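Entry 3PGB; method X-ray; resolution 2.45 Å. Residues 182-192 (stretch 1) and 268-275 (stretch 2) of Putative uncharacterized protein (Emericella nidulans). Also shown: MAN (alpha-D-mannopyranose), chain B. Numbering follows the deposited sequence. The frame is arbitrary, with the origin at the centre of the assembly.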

# COMPACT_ATOMS: atom_id res chain seq x y z
N PRO A 182 34.04 -12.60 -22.08
CA PRO A 182 34.06 -13.39 -23.31
C PRO A 182 34.54 -14.82 -23.13
O PRO A 182 34.39 -15.63 -24.05
CB PRO A 182 35.06 -12.63 -24.18
CG PRO A 182 36.03 -12.07 -23.21
CD PRO A 182 35.27 -11.80 -21.94
N ASP A 183 35.11 -15.14 -21.98
CA ASP A 183 35.75 -16.44 -21.76
C ASP A 183 35.08 -17.23 -20.63
O ASP A 183 35.75 -17.78 -19.77
CB ASP A 183 37.23 -16.25 -21.46
CG ASP A 183 37.96 -15.54 -22.57
OD1 ASP A 183 38.09 -16.12 -23.67
OD2 ASP A 183 38.41 -14.39 -22.35
N GLY A 184 33.75 -17.29 -20.66
CA GLY A 184 32.98 -17.94 -19.61
C GLY A 184 33.44 -19.34 -19.23
O GLY A 184 33.47 -19.68 -18.06
N GLU A 185 33.79 -20.15 -20.23
CA GLU A 185 34.30 -21.50 -19.98
C GLU A 185 35.77 -21.48 -19.57
O GLU A 185 36.12 -22.03 -18.53
CB GLU A 185 34.10 -22.40 -21.21
N THR A 186 36.62 -20.83 -20.36
CA THR A 186 38.07 -20.81 -20.08
C THR A 186 38.40 -20.27 -18.68
O THR A 186 39.31 -20.77 -18.02
CB THR A 186 38.87 -19.98 -21.12
OG1 THR A 186 38.52 -20.40 -22.44
CG2 THR A 186 40.37 -20.17 -20.91
N VAL A 187 37.64 -19.28 -18.22
CA VAL A 187 37.82 -18.72 -16.87
C VAL A 187 37.68 -19.79 -15.78
O VAL A 187 38.19 -19.61 -14.67
CB VAL A 187 36.82 -17.57 -16.59
CG1 VAL A 187 36.94 -17.06 -15.17
CG2 VAL A 187 37.06 -16.43 -17.57
N TYR A 188 37.00 -20.89 -16.08
CA TYR A 188 36.88 -22.00 -15.14
C TYR A 188 37.96 -23.06 -15.34
O TYR A 188 38.74 -23.34 -14.43
CB TYR A 188 35.48 -22.61 -15.18
CG TYR A 188 34.46 -21.79 -14.42
CD1 TYR A 188 34.24 -22.01 -13.07
CD2 TYR A 188 33.74 -20.78 -15.04
CE1 TYR A 188 33.33 -21.25 -12.36
CE2 TYR A 188 32.82 -20.02 -14.35
CZ TYR A 188 32.61 -20.26 -13.01
OH TYR A 188 31.70 -19.51 -12.31
N SER A 189 38.00 -23.65 -16.54
CA SER A 189 38.88 -24.79 -16.79
C SER A 189 40.38 -24.45 -16.73
O SER A 189 41.19 -25.28 -16.34
CB SER A 189 38.55 -25.43 -18.14
OG SER A 189 38.63 -24.48 -19.18
N GLU A 190 40.72 -23.22 -17.12
CA GLU A 190 42.12 -22.79 -17.19
C GLU A 190 42.53 -21.88 -16.05
O GLU A 190 43.69 -21.44 -15.99
CB GLU A 190 42.39 -22.09 -18.53
CG GLU A 190 42.17 -22.98 -19.76
CD GLU A 190 43.01 -24.25 -19.71
OE1 GLU A 190 44.22 -24.16 -19.41
OE2 GLU A 190 42.46 -25.34 -19.97
N TRP A 191 41.61 -21.60 -15.13
CA TRP A 191 41.89 -20.68 -14.02
C TRP A 191 41.26 -21.14 -12.70
O TRP A 191 41.95 -21.74 -11.88
CB TRP A 191 41.46 -19.26 -14.40
CG TRP A 191 41.95 -18.21 -13.47
CD1 TRP A 191 41.20 -17.44 -12.64
CD2 TRP A 191 43.31 -17.81 -13.27
NE1 TRP A 191 42.00 -16.58 -11.93
CE2 TRP A 191 43.30 -16.78 -12.30
CE3 TRP A 191 44.54 -18.21 -13.81
CZ2 TRP A 191 44.47 -16.15 -11.87
CZ3 TRP A 191 45.69 -17.59 -13.39
CH2 TRP A 191 45.65 -16.57 -12.42
N LEU A 192 39.96 -20.89 -12.51
CA LEU A 192 39.32 -21.12 -11.21
C LEU A 192 39.47 -22.54 -10.68
O LEU A 192 39.87 -22.73 -9.53
CB LEU A 192 37.83 -20.75 -11.27
CG LEU A 192 37.51 -19.26 -11.37
CD1 LEU A 192 36.03 -19.05 -11.69
CD2 LEU A 192 37.90 -18.53 -10.10
N ASP A 268 44.17 -14.15 -22.59
CA ASP A 268 45.27 -15.11 -22.44
C ASP A 268 45.37 -15.48 -20.97
O ASP A 268 45.78 -14.65 -20.16
CB ASP A 268 46.59 -14.52 -22.94
CG ASP A 268 47.71 -15.55 -23.06
OD1 ASP A 268 48.83 -15.17 -23.45
OD2 ASP A 268 47.48 -16.75 -22.77
N PRO A 269 44.99 -16.72 -20.60
CA PRO A 269 45.03 -17.10 -19.17
C PRO A 269 46.43 -17.16 -18.55
O PRO A 269 46.54 -17.16 -17.33
CB PRO A 269 44.38 -18.50 -19.15
CG PRO A 269 43.67 -18.63 -20.45
CD PRO A 269 44.42 -17.80 -21.43
N SER A 270 47.48 -17.22 -19.37
CA SER A 270 48.85 -17.22 -18.85
C SER A 270 49.29 -15.83 -18.38
O SER A 270 50.32 -15.70 -17.72
CB SER A 270 49.85 -17.80 -19.89
OG SER A 270 50.23 -16.82 -20.85
N GLN A 271 48.51 -14.80 -18.72
CA GLN A 271 48.75 -13.43 -18.25
C GLN A 271 47.84 -13.02 -17.08
O GLN A 271 47.96 -11.91 -16.56
CB GLN A 271 48.56 -12.43 -19.41
CG GLN A 271 49.47 -12.66 -20.62
CD GLN A 271 50.94 -12.45 -20.30
OE1 GLN A 271 51.76 -13.38 -20.41
NE2 GLN A 271 51.29 -11.24 -19.89
N TRP A 272 46.92 -13.90 -16.67
CA TRP A 272 46.05 -13.60 -15.52
C TRP A 272 46.80 -13.85 -14.22
O TRP A 272 47.64 -14.74 -14.15
CB TRP A 272 44.78 -14.46 -15.53
CG TRP A 272 43.90 -14.29 -16.73
CD1 TRP A 272 43.89 -13.25 -17.61
CD2 TRP A 272 42.87 -15.19 -17.17
NE1 TRP A 272 42.93 -13.45 -18.57
CE2 TRP A 272 42.30 -14.64 -18.32
CE3 TRP A 272 42.40 -16.42 -16.70
CZ2 TRP A 272 41.26 -15.27 -19.02
CZ3 TRP A 272 41.37 -17.05 -17.39
CH2 TRP A 272 40.82 -16.47 -18.54
N LYS A 273 46.48 -13.06 -13.20
CA LYS A 273 47.19 -13.09 -11.92
C LYS A 273 46.24 -13.29 -10.74
O LYS A 273 45.09 -12.85 -10.77
CB LYS A 273 48.00 -11.80 -11.74
N LEU A 274 46.74 -13.96 -9.70
CA LEU A 274 45.97 -14.24 -8.50
C LEU A 274 46.31 -13.16 -7.49
O LEU A 274 47.38 -13.17 -6.89
CB LEU A 274 46.34 -15.64 -7.96
CG LEU A 274 45.54 -16.20 -6.77
CD1 LEU A 274 45.61 -17.72 -6.75
CD2 LEU A 274 46.02 -15.63 -5.43
N LEU A 275 45.40 -12.20 -7.33
CA LEU A 275 45.69 -11.01 -6.53
C LEU A 275 45.58 -11.26 -5.03
O LEU A 275 46.17 -10.53 -4.23
CB LEU A 275 44.78 -9.84 -6.93
CG LEU A 275 44.99 -9.28 -8.35
CD1 LEU A 275 44.06 -8.10 -8.58
CD2 LEU A 275 46.43 -8.85 -8.59
C1 MAN B . 45.26 -18.38 -28.37
C2 MAN B . 45.18 -18.46 -26.85
C3 MAN B . 44.32 -17.31 -26.34
C4 MAN B . 44.89 -15.99 -26.83
C5 MAN B . 44.97 -15.99 -28.35
C6 MAN B . 45.62 -14.70 -28.83
O2 MAN B . 46.48 -18.44 -26.30
O3 MAN B . 44.21 -17.31 -24.93
O4 MAN B . 44.07 -14.93 -26.40
O5 MAN B . 45.73 -17.10 -28.79
O6 MAN B . 45.81 -14.71 -30.23

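A helix and a loop that leads into a strand meet here through shape and aromatic chemistry; among the atoms modelled, no hydrogen bond crosses between them. The backbones stay apart, the nearest CA atoms being those of Glu-190 and Pro-269 at 6.7 Å, so side chains must fill the gap. The contact buries 371 Å² in all, and the two tryptophans, Trp-191 and Trp-272, contribute the largest shares.

Each stretch organizes its own backbone. On the helix, Glu-190 N bonds to Thr-186 O at 3.0 Å, then the turn widens to a pi-type one, with Leu-192 N reaching Val-187 O at 3.1 Å. Trp-191 lies within this wider turn, its CA-to-CB bond directed toward the other stretch. In the loop, Gln-271 N bonds to Asp-268 O at 3.1 Å and Trp-272 N bonds weakly to Pro-269 O at 3.3 Å, a compact turn that sets Pro-269 and Trp-272 toward the helix while Ser-270 and Gln-271 point away.

The aromatic pair is the centre of the contact. Trp-272 directs its edge at the face of Trp-191, with planes at 89° and centroids of the Trp-191 five-membered and Trp-272 six-membered rings 5.4 Å apart. This arrangement sets the slightly positive ring hydrogens of one indole against the pi cloud of the other; the closest side-chain atoms, Trp-191 CG and Trp-272 CE3, are 3.7 Å apart. A CH-pi contact reinforces it: Trp-272 CB sits 3.8 Å from the centroid of the Trp-191 six-membered ring, almost on its normal. One residue thus covers neighbouring parts of the same indole with its methylene and its ring.

Trp-191 also meets backbone: Trp-191 CH2 lies 3.2 Å from Trp-272 O, and Trp-191 CZ2 lies 3.5 Å from Lys-273 O, an oxygen at the ring edge, near its plane, where a carbonyl oxygen faces polarized C-H groups. The indole NE1 is not spent on this interface; it is hydrogen-bonded elsewhere in the structure.

Aliphatic contacts extend the packing. Val-187 CG2 approaches Trp-272 CH2 at 3.9 Å, and Thr-186 CG2 meets Pro-269 CG at 3.7 Å, while the threonine OG1 is hydrogen-bonded elsewhere. Glu-190 follows a similar economy: Glu-190 CB lies 4.2 Å from Pro-269 CG, but the end of its side chain leads away, keeping the carboxylate off the proline. The rule to read is that carbon does most of the packing and backbone carbonyls abut the indole, while Thr-186 OG1 and Trp-191 NE1 find their partners outside the contact.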